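Local coordinates for putative uncharacterized protein (Rhodobacter sphaeroides 2.4.1, PDB 3FAC) that is of unknown function but belongs to the zinc-binding Gfa family, whose members are generally assigned a carbon-sulfur lyase activity that it may share, at residues G8-G19 and A39-R50; F60-W68 and Y76-N84. One frame throughout, in Å; residues are numbered along the deposited sequence.

Contact 1 (G8-G19 and A39-R50); sequences GAVEIEVELLNG and ATARLSDLRVVR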
loop_
_atom_site.group_PDB
_atom_site.type_symbol
_atom_site.label_atom_id
_atom_site.label_comp_id
_atom_site.label_asym_id
_atom_site.label_seq_id
_atom_site.Cartn_x
_atom_site.Cartn_y
_atom_site.Cartn_z
ATOM N N GLY A 8 -2.347 9.127 11.567
ATOM C CA GLY A 8 -1.021 9.045 12.150
ATOM C C GLY A 8 -0.928 7.856 13.088
ATOM O O GLY A 8 0.109 7.613 13.705
ATOM N N ALA A 9 -2.026 7.112 13.189
ATOM C CA ALA A 9 -2.089 5.937 14.050
ATOM C C ALA A 9 -1.170 4.820 13.562
ATOM O O ALA A 9 -0.597 4.083 14.360
ATOM C CB ALA A 9 -3.531 5.422 14.123
ATOM N N VAL A 10 -1.027 4.703 12.247
ATOM C CA VAL A 10 -0.203 3.647 11.675
ATOM C C VAL A 10 1.097 4.150 11.045
ATOM O O VAL A 10 1.107 5.147 10.322
ATOM C CB VAL A 10 -0.989 2.874 10.593
ATOM C CG1 VAL A 10 -0.283 1.579 10.267
ATOM C CG2 VAL A 10 -2.411 2.615 11.056
ATOM N N GLU A 11 2.195 3.457 11.332
ATOM C CA GLU A 11 3.484 3.808 10.751
ATOM C C GLU A 11 4.238 2.566 10.313
ATOM O O GLU A 11 4.447 1.644 11.099
ATOM C CB GLU A 11 4.367 4.588 11.728
ATOM C CG GLU A 11 5.709 4.963 11.093
ATOM C CD GLU A 11 6.596 5.810 11.985
ATOM O OE1 GLU A 11 6.112 6.838 12.503
ATOM O OE2 GLU A 11 7.785 5.455 12.149
ATOM N N ILE A 12 4.648 2.543 9.053
ATOM C CA ILE A 12 5.397 1.412 8.539
ATOM C C ILE A 12 6.828 1.833 8.223
ATOM O O ILE A 12 7.159 3.022 8.229
ATOM C CB ILE A 12 4.745 0.836 7.264
ATOM C CG1 ILE A 12 4.659 1.913 6.183
ATOM C CG2 ILE A 12 3.359 0.301 7.584
ATOM C CD1 ILE A 12 4.189 1.390 4.840
ATOM N N GLU A 13 7.671 0.840 7.965
ATOM C CA GLU A 13 9.074 1.052 7.627
ATOM C C GLU A 13 9.287 0.127 6.436
ATOM O O GLU A 13 9.425 -1.083 6.609
ATOM C CB GLU A 13 9.957 0.626 8.802
ATOM C CG GLU A 13 11.233 1.432 8.976
ATOM C CD GLU A 13 12.301 1.092 7.960
ATOM O OE1 GLU A 13 12.034 1.209 6.744
ATOM O OE2 GLU A 13 13.416 0.712 8.383
ATOM N N VAL A 14 9.303 0.683 5.228
ATOM C CA VAL A 14 9.452 -0.151 4.038
ATOM C C VAL A 14 10.528 0.257 3.035
ATOM O O VAL A 14 10.814 1.438 2.845
ATOM C CB VAL A 14 8.099 -0.260 3.286
ATOM C CG1 VAL A 14 7.641 1.112 2.833
ATOM C CG2 VAL A 14 8.228 -1.195 2.103
ATOM N N GLU A 15 11.123 -0.749 2.401
ATOM C CA GLU A 15 12.149 -0.549 1.386
ATOM C C GLU A 15 11.536 -0.989 0.064
ATOM O O GLU A 15 11.158 -2.152 -0.089
ATOM C CB GLU A 15 13.381 -1.406 1.683
ATOM C CG GLU A 15 14.081 -1.089 2.995
ATOM C CD GLU A 15 14.611 0.332 3.049
ATOM O OE1 GLU A 15 15.301 0.742 2.091
ATOM O OE2 GLU A 15 14.344 1.036 4.052
ATOM N N LEU A 16 11.431 -0.065 -0.885
ATOM C CA LEU A 16 10.846 -0.377 -2.184
ATOM C C LEU A 16 11.759 -1.244 -3.030
ATOM O O LEU A 16 12.959 -0.999 -3.116
ATOM C CB LEU A 16 10.527 0.908 -2.948
ATOM C CG LEU A 16 9.604 1.903 -2.246
ATOM C CD1 LEU A 16 9.415 3.118 -3.141
ATOM C CD2 LEU A 16 8.268 1.244 -1.930
ATOM N N LEU A 17 11.177 -2.254 -3.665
ATOM C CA LEU A 17 11.934 -3.158 -4.515
ATOM C C LEU A 17 12.643 -2.418 -5.639
ATOM O O LEU A 17 13.866 -2.470 -5.749
ATOM C CB LEU A 17 11.010 -4.215 -5.121
ATOM C CG LEU A 17 11.660 -5.138 -6.157
ATOM C CD1 LEU A 17 12.791 -5.928 -5.512
ATOM C CD2 LEU A 17 10.611 -6.075 -6.732
ATOM N N ASN A 18 11.873 -1.733 -6.477
ATOM C CA ASN A 18 12.445 -1.005 -7.600
ATOM C C ASN A 18 11.924 0.423 -7.651
ATOM O O ASN A 18 11.359 0.856 -8.655
ATOM C CB ASN A 18 12.118 -1.730 -8.909
ATOM C CG ASN A 18 12.933 -1.214 -10.082
ATOM O OD1 ASN A 18 14.164 -1.214 -10.040
ATOM N ND2 ASN A 18 12.250 -0.777 -11.137
ATOM N N GLY A 19 12.118 1.149 -6.557
ATOM C CA GLY A 19 11.668 2.526 -6.484
ATOM C C GLY A 19 10.241 2.741 -6.945
ATOM O O GLY A 19 9.372 1.887 -6.757
ATOM N N ALA A 39 3.427 0.544 -5.243
ATOM C CA ALA A 39 4.805 0.216 -5.596
ATOM C C ALA A 39 5.133 -1.058 -4.823
ATOM O O ALA A 39 4.697 -1.219 -3.685
ATOM C CB ALA A 39 5.737 1.341 -5.185
ATOM N N THR A 40 5.897 -1.958 -5.432
ATOM C CA THR A 40 6.235 -3.233 -4.800
ATOM C C THR A 40 7.260 -3.167 -3.663
ATOM O O THR A 40 7.973 -2.178 -3.508
ATOM C CB THR A 40 6.738 -4.243 -5.861
ATOM O OG1 THR A 40 5.738 -4.407 -6.873
ATOM C CG2 THR A 40 7.018 -5.598 -5.230
ATOM N N ALA A 41 7.313 -4.237 -2.870
ATOM C CA ALA A 41 8.246 -4.358 -1.753
ATOM C C ALA A 41 8.296 -5.805 -1.250
ATOM O O ALA A 41 7.261 -6.408 -0.976
ATOM C CB ALA A 41 7.833 -3.427 -0.623
ATOM N N ARG A 42 9.500 -6.360 -1.134
ATOM C CA ARG A 42 9.665 -7.732 -0.656
ATOM C C ARG A 42 9.071 -7.869 0.744
ATOM O O ARG A 42 9.066 -6.909 1.515
ATOM C CB ARG A 42 11.149 -8.109 -0.602
ATOM C CG ARG A 42 11.900 -7.978 -1.918
ATOM C CD ARG A 42 13.389 -8.228 -1.708
ATOM N NE ARG A 42 14.171 -8.036 -2.927
ATOM C CZ ARG A 42 14.116 -8.834 -3.991
ATOM N NH1 ARG A 42 13.312 -9.890 -3.993
ATOM N NH2 ARG A 42 14.868 -8.575 -5.055
ATOM N N LEU A 43 8.579 -9.062 1.069
ATOM C CA LEU A 43 7.994 -9.321 2.384
ATOM C C LEU A 43 8.943 -8.927 3.505
ATOM O O LEU A 43 8.528 -8.350 4.511
ATOM C CB LEU A 43 7.652 -10.804 2.545
ATOM C CG LEU A 43 6.437 -11.389 1.826
ATOM C CD1 LEU A 43 6.306 -12.862 2.194
ATOM C CD2 LEU A 43 5.178 -10.628 2.226
ATOM N N SER A 44 10.219 -9.254 3.329
ATOM C CA SER A 44 11.231 -8.942 4.330
ATOM C C SER A 44 11.703 -7.489 4.285
ATOM O O SER A 44 12.666 -7.126 4.959
ATOM C CB SER A 44 12.424 -9.891 4.174
ATOM O OG SER A 44 12.858 -9.950 2.828
ATOM N N ASP A 45 11.028 -6.657 3.495
ATOM C CA ASP A 45 11.396 -5.249 3.408
ATOM C C ASP A 45 10.353 -4.329 4.041
ATOM O O ASP A 45 10.538 -3.114 4.079
ATOM C CB ASP A 45 11.623 -4.830 1.951
ATOM C CG ASP A 45 12.891 -5.425 1.359
ATOM O OD1 ASP A 45 13.949 -5.354 2.019
ATOM O OD2 ASP A 45 12.831 -5.953 0.228
ATOM N N LEU A 46 9.263 -4.902 4.544
ATOM C CA LEU A 46 8.211 -4.101 5.163
ATOM C C LEU A 46 8.006 -4.464 6.633
ATOM O O LEU A 46 7.847 -5.630 6.988
ATOM C CB LEU A 46 6.898 -4.259 4.380
ATOM C CG LEU A 46 5.709 -3.352 4.729
ATOM C CD1 LEU A 46 4.765 -3.282 3.541
ATOM C CD2 LEU A 46 4.983 -3.868 5.966
ATOM N N ARG A 47 8.001 -3.443 7.483
ATOM C CA ARG A 47 7.839 -3.630 8.914
ATOM C C ARG A 47 6.856 -2.610 9.501
ATOM O O ARG A 47 7.025 -1.405 9.329
ATOM C CB ARG A 47 9.204 -3.497 9.597
ATOM C CG ARG A 47 9.218 -3.923 11.054
ATOM C CD ARG A 47 10.611 -3.832 11.683
ATOM N NE ARG A 47 10.953 -2.487 12.148
ATOM C CZ ARG A 47 11.595 -1.572 11.426
ATOM N NH1 ARG A 47 11.978 -1.843 10.184
ATOM N NH2 ARG A 47 11.867 -0.384 11.955
ATOM N N VAL A 48 5.828 -3.102 10.185
ATOM C CA VAL A 48 4.830 -2.240 10.811
ATOM C C VAL A 48 5.408 -1.674 12.108
ATOM O O VAL A 48 5.553 -2.385 13.100
ATOM C CB VAL A 48 3.538 -3.028 11.121
ATOM C CG1 VAL A 48 2.560 -2.158 11.901
ATOM C CG2 VAL A 48 2.904 -3.499 9.823
ATOM N N VAL A 49 5.736 -0.386 12.088
ATOM C CA VAL A 49 6.328 0.289 13.239
ATOM C C VAL A 49 5.356 0.474 14.403
ATOM O O VAL A 49 5.678 0.143 15.547
ATOM C CB VAL A 49 6.895 1.662 12.821
ATOM C CG1 VAL A 49 7.578 2.330 14.000
ATOM C CG2 VAL A 49 7.881 1.479 11.679
ATOM N N ARG A 50 4.175 1.010 14.114
ATOM C CA ARG A 50 3.166 1.220 15.142
ATOM C C ARG A 50 1.766 1.241 14.537
ATOM O O ARG A 50 1.593 1.513 13.347
ATOM C CB ARG A 50 3.416 2.539 15.884
ATOM C CG ARG A 50 3.145 3.786 15.057
ATOM C CD ARG A 50 2.814 4.990 15.940
ATOM N NE ARG A 50 2.487 6.167 15.139
ATOM C CZ ARG A 50 3.367 6.823 14.390
ATOM N NH1 ARG A 50 4.628 6.424 14.350
ATOM N NH2 ARG A 50 2.983 7.866 13.670
HETATM O O HOH W 1 12.039 -1.921 5.966
HETATM O O HOH W 2 11.697 -4.314 -1.182
#
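Ile12 and Val48 meet as a non-hydrogen-bonded pair, CA to CA 4.3 Å, where strand 11-14 runs antiparallel to strand 46-50 in the three-stranded sheet of this Gfa-family domain, the two axes at 152°. The pairing is a worked example of the classic beta bulge: Val49 and Arg50 both face Glu11, whose O accepts Arg50 N and, weakly, Val49 N. Farther on, Glu15 N bonds to Asp45 O and Leu17 N to Thr40 O, extending the contact to the neighbouring strand 38-42.

On the face carrying Ile12, the CG2 branch of Val14 packs 3.5 Å from Ala41 CB and also reaches Leu46 CB, while Leu46 itself lies on Tyr88. The other face is charged. Arg47 NH1 makes a weak salt bridge of 3.4 Å to Glu13 OE2, which lies in the guanidinium plane, while Glu13 CB sits over one face. Extended from a CG anti to N (chi1 -179°), Glu11 offers OE1 to Arg50 NH1 in a salt bridge whose modelled length is doubtfully short; its CB covers a face of the guanidinium. Shortening Glu11 to an alanine would probably leave the Arg50 charge without its carboxylate mate. That guanidinium also grips Gly8 O side-on, with NH2 at 2.9 Å and NE at 3.1 Å from the oxygen.

Contact 2 (F60-W68 and Y76-N84); sequences FGTRTAKHW and YTHHQRRSN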
loop_
_atom_site.group_PDB
_atom_site.type_symbol
_atom_site.label_atom_id
_atom_site.label_comp_id
_atom_site.label_asym_id
_atom_site.label_seq_id
_atom_site.Cartn_x
_atom_site.Cartn_y
_atom_site.Cartn_z
ATOM N N PHE A 60 -11.080 -11.033 0.007
ATOM C CA PHE A 60 -12.220 -11.336 -0.848
ATOM C C PHE A 60 -11.828 -12.244 -2.012
ATOM O O PHE A 60 -10.646 -12.509 -2.231
ATOM C CB PHE A 60 -12.849 -10.036 -1.365
ATOM C CG PHE A 60 -12.011 -9.304 -2.379
ATOM C CD1 PHE A 60 -12.096 -9.618 -3.731
ATOM C CD2 PHE A 60 -11.150 -8.291 -1.983
ATOM C CE1 PHE A 60 -11.337 -8.929 -4.672
ATOM C CE2 PHE A 60 -10.387 -7.596 -2.916
ATOM C CZ PHE A 60 -10.480 -7.916 -4.262
ATOM N N GLY A 61 -12.829 -12.722 -2.746
ATOM C CA GLY A 61 -12.572 -13.594 -3.879
ATOM C C GLY A 61 -11.793 -14.827 -3.471
ATOM O O GLY A 61 -12.315 -15.701 -2.774
ATOM N N THR A 62 -10.539 -14.901 -3.903
ATOM C CA THR A 62 -9.685 -16.033 -3.564
ATOM C C THR A 62 -9.175 -15.894 -2.135
ATOM O O THR A 62 -8.604 -16.831 -1.581
ATOM C CB THR A 62 -8.466 -16.116 -4.499
ATOM O OG1 THR A 62 -7.682 -14.925 -4.363
ATOM C CG2 THR A 62 -8.910 -16.260 -5.948
ATOM N N ARG A 63 -9.391 -14.723 -1.541
ATOM C CA ARG A 63 -8.940 -14.453 -0.179
ATOM C C ARG A 63 -7.433 -14.660 -0.095
ATOM O O ARG A 63 -6.885 -14.942 0.973
ATOM C CB ARG A 63 -9.651 -15.370 0.823
ATOM C CG ARG A 63 -11.147 -15.133 0.923
ATOM C CD ARG A 63 -11.804 -16.104 1.891
ATOM N NE ARG A 63 -11.551 -15.788 3.297
ATOM C CZ ARG A 63 -12.114 -14.782 3.961
ATOM N NH1 ARG A 63 -12.972 -13.974 3.349
ATOM N NH2 ARG A 63 -11.835 -14.596 5.246
ATOM N N THR A 64 -6.774 -14.519 -1.241
ATOM C CA THR A 64 -5.329 -14.673 -1.333
ATOM C C THR A 64 -4.681 -13.356 -0.929
ATOM O O THR A 64 -3.871 -13.302 -0.000
ATOM C CB THR A 64 -4.892 -15.005 -2.779
ATOM O OG1 THR A 64 -5.580 -16.178 -3.234
ATOM C CG2 THR A 64 -3.388 -15.243 -2.839
ATOM N N ALA A 65 -5.053 -12.295 -1.636
ATOM C CA ALA A 65 -4.524 -10.969 -1.368
ATOM C C ALA A 65 -4.984 -10.480 -0.000
ATOM O O ALA A 65 -6.120 -10.724 0.414
ATOM C CB ALA A 65 -4.979 -10.000 -2.454
ATOM N N LYS A 66 -4.090 -9.796 0.702
ATOM C CA LYS A 66 -4.403 -9.259 2.018
ATOM C C LYS A 66 -4.330 -7.740 1.935
ATOM O O LYS A 66 -3.282 -7.179 1.621
ATOM C CB LYS A 66 -3.408 -9.770 3.061
ATOM C CG LYS A 66 -2.955 -11.202 2.838
ATOM C CD LYS A 66 -2.807 -11.950 4.150
ATOM C CE LYS A 66 -4.159 -12.427 4.651
ATOM N NZ LYS A 66 -4.759 -13.399 3.694
ATOM N N HIS A 67 -5.447 -7.080 2.216
ATOM C CA HIS A 67 -5.509 -5.629 2.151
ATOM C C HIS A 67 -5.677 -5.038 3.549
ATOM O O HIS A 67 -6.548 -5.463 4.300
ATOM C CB HIS A 67 -6.685 -5.215 1.262
ATOM C CG HIS A 67 -6.747 -5.956 -0.038
ATOM N ND1 HIS A 67 -5.742 -5.896 -0.979
ATOM C CD2 HIS A 67 -7.697 -6.771 -0.556
ATOM C CE1 HIS A 67 -6.070 -6.642 -2.020
ATOM N NE2 HIS A 67 -7.252 -7.183 -1.789
ATOM N N TRP A 68 -4.843 -4.066 3.903
ATOM C CA TRP A 68 -4.946 -3.438 5.216
ATOM C C TRP A 68 -5.247 -1.954 5.078
ATOM O O TRP A 68 -4.812 -1.311 4.122
ATOM C CB TRP A 68 -3.650 -3.592 6.011
ATOM C CG TRP A 68 -3.064 -4.959 5.976
ATOM C CD1 TRP A 68 -2.260 -5.479 5.004
ATOM C CD2 TRP A 68 -3.248 -5.997 6.942
ATOM N NE1 TRP A 68 -1.930 -6.776 5.305
ATOM C CE2 TRP A 68 -2.527 -7.120 6.489
ATOM C CE3 TRP A 68 -3.956 -6.086 8.147
ATOM C CZ2 TRP A 68 -2.490 -8.328 7.202
ATOM C CZ3 TRP A 68 -3.921 -7.291 8.860
ATOM C CH2 TRP A 68 -3.192 -8.392 8.382
ATOM N N TYR A 76 -5.657 3.488 3.113
ATOM C CA TYR A 76 -5.032 2.237 2.700
ATOM C C TYR A 76 -3.507 2.352 2.803
ATOM O O TYR A 76 -2.894 3.171 2.120
ATOM C CB TYR A 76 -5.451 1.929 1.256
ATOM C CG TYR A 76 -4.417 1.220 0.409
ATOM C CD1 TYR A 76 -4.003 -0.081 0.710
ATOM C CD2 TYR A 76 -3.891 1.834 -0.729
ATOM C CE1 TYR A 76 -3.094 -0.754 -0.110
ATOM C CE2 TYR A 76 -2.984 1.173 -1.554
ATOM C CZ TYR A 76 -2.592 -0.121 -1.242
ATOM O OH TYR A 76 -1.718 -0.786 -2.078
ATOM N N THR A 77 -2.904 1.530 3.656
ATOM C CA THR A 77 -1.455 1.550 3.842
ATOM C C THR A 77 -0.723 0.629 2.868
ATOM O O THR A 77 0.050 1.088 2.023
ATOM C CB THR A 77 -1.060 1.126 5.283
ATOM O OG1 THR A 77 -1.650 -0.143 5.587
ATOM C CG2 THR A 77 -1.532 2.153 6.302
ATOM N N HIS A 78 -0.970 -0.671 2.991
ATOM C CA HIS A 78 -0.319 -1.664 2.143
ATOM C C HIS A 78 -1.166 -2.927 2.027
ATOM O O HIS A 78 -2.180 -3.069 2.710
ATOM C CB HIS A 78 1.040 -2.039 2.735
ATOM C CG HIS A 78 0.943 -2.732 4.060
ATOM N ND1 HIS A 78 0.429 -2.123 5.185
ATOM C CD2 HIS A 78 1.264 -3.994 4.431
ATOM C CE1 HIS A 78 0.438 -2.978 6.190
ATOM N NE2 HIS A 78 0.939 -4.123 5.760
ATOM N N HIS A 79 -0.736 -3.845 1.166
ATOM C CA HIS A 79 -1.440 -5.108 0.975
ATOM C C HIS A 79 -0.511 -6.178 0.422
ATOM O O HIS A 79 0.500 -5.874 -0.207
ATOM C CB HIS A 79 -2.621 -4.936 0.015
ATOM C CG HIS A 79 -2.214 -4.691 -1.405
ATOM N ND1 HIS A 79 -1.759 -3.469 -1.849
ATOM C CD2 HIS A 79 -2.191 -5.516 -2.479
ATOM C CE1 HIS A 79 -1.475 -3.551 -3.138
ATOM N NE2 HIS A 79 -1.729 -4.782 -3.543
ATOM N N GLN A 80 -0.859 -7.436 0.665
ATOM C CA GLN A 80 -0.065 -8.550 0.173
ATOM C C GLN A 80 -0.664 -9.012 -1.149
ATOM O O GLN A 80 -1.667 -9.725 -1.168
ATOM C CB GLN A 80 -0.075 -9.701 1.182
ATOM C CG GLN A 80 0.731 -10.914 0.741
ATOM C CD GLN A 80 0.690 -12.041 1.755
ATOM O OE1 GLN A 80 1.125 -11.880 2.897
ATOM N NE2 GLN A 80 0.164 -13.191 1.342
ATOM N N ARG A 81 -0.043 -8.588 -2.247
ATOM C CA ARG A 81 -0.493 -8.934 -3.589
ATOM C C ARG A 81 -1.016 -10.361 -3.703
ATOM O O ARG A 81 -0.606 -11.257 -2.955
ATOM C CB ARG A 81 0.644 -8.748 -4.595
ATOM C CG ARG A 81 1.110 -7.317 -4.765
ATOM C CD ARG A 81 2.102 -7.208 -5.917
ATOM N NE ARG A 81 2.541 -5.834 -6.141
ATOM C CZ ARG A 81 1.730 -4.827 -6.458
ATOM N NH1 ARG A 81 0.425 -5.033 -6.590
ATOM N NH2 ARG A 81 2.228 -3.611 -6.647
ATOM N N ARG A 82 -1.928 -10.571 -4.646
ATOM C CA ARG A 82 -2.516 -11.888 -4.863
ATOM C C ARG A 82 -1.806 -12.629 -5.991
ATOM O O ARG A 82 -1.958 -13.841 -6.143
ATOM C CB ARG A 82 -4.008 -11.763 -5.174
ATOM C CG ARG A 82 -4.617 -13.004 -5.807
ATOM C CD ARG A 82 -6.126 -12.937 -5.979
ATOM N NE ARG A 82 -6.621 -13.978 -6.876
ATOM C CZ ARG A 82 -6.602 -13.891 -8.199
ATOM N NH1 ARG A 82 -6.112 -12.809 -8.788
ATOM N NH2 ARG A 82 -7.073 -14.887 -8.937
ATOM N N SER A 83 -1.031 -11.892 -6.781
ATOM C CA SER A 83 -0.185 -12.496 -7.804
ATOM C C SER A 83 1.125 -13.002 -7.208
ATOM O O SER A 83 1.642 -14.042 -7.614
ATOM C CB SER A 83 0.100 -11.494 -8.924
ATOM O OG SER A 83 1.034 -10.514 -8.507
ATOM N N ASN A 84 1.656 -12.257 -6.243
ATOM C CA ASN A 84 2.902 -12.632 -5.585
ATOM C C ASN A 84 2.801 -12.539 -4.066
ATOM O O ASN A 84 2.886 -11.452 -3.495
ATOM C CB ASN A 84 4.056 -11.764 -6.090
ATOM C CG ASN A 84 5.407 -12.428 -5.910
ATOM O OD1 ASN A 84 5.613 -13.197 -4.971
ATOM N ND2 ASN A 84 6.337 -12.134 -6.812
#
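Lys66 and Gln80 form an antiparallel hydrogen-bonded pair, and His67 and His79 the non-hydrogen-bonded pair beside it, with CA atoms 4.3 Å apart. Backbone bonds join strands 66-68 and 76-80, which run at 170° to one another. Lys66 N donates a hydrogen bond to Gln80 O, and Trp68 N donates to His78 O at 3.1 Å. The pairing thins out at Thr77 N, whose bond to Trp68 O is weak.

Aromatic contacts differ from one face to the other. The five-membered ring of Trp68 makes an offset stack on the His78 ring, centroids 4.5 Å apart and planes at 15°, with Trp68 CD1 over the imidazole face. His78 can lie there because chi1 of 65° puts CG between N and the carbonyl carbon; Thr77 OG1 then bonds its ND1 at 2.9 Å and limits the rotation of the ring. Tyr88 meets the same imidazole edge-to-face. His67 and His79 lie side by side on the other face, their rings oblique to each other, and Tyr76 OH shares a hydrogen bond of 2.7 Å with His79 ND1.

Beyond the strand ends, before Lys66 and after Gln80, polar and aliphatic packing takes over. The extended Arg82 chain crosses Thr62 and Thr64 at about a right angle. Its CG rests 3.6 Å from Thr64 CB, and Thr62 OG1, which also shares a hydrogen bond with Thr64 OG1, takes a weak bond from Arg82 NE at the guanidinium edge. Ala65 CB fits against Arg82 CB at 3.4 Å.

Together these contacts hold a beta hairpin of the Gfa domain; its connection carries Cys73, seen in a disulfide with Cys7, and such cysteines probably supply metal ligands in zinc-bound relatives.

From the N terminus, contact 1 comes first: its pairing of 8-19 with 39-50 closes a long loop that contains helix 31-34 and the cysteines Cys26, Cys28 and Cys31. Contact 2 opens only afterwards and closes the much shorter connection between 60-68 and 76-84, so the two stand in series, neither nested nor crossed. They meet in space all the same. Strand 38-42 belongs to the five-stranded sheet that holds the hairpin, with strand 87-91 lying between it and strand 76-80. Leu46 CD1 packs 3.7 Å from His78 CD2, joining the three-stranded sheet to the larger one, while Thr40 packs strand 38-42 against Arg81 at the end of the hairpin.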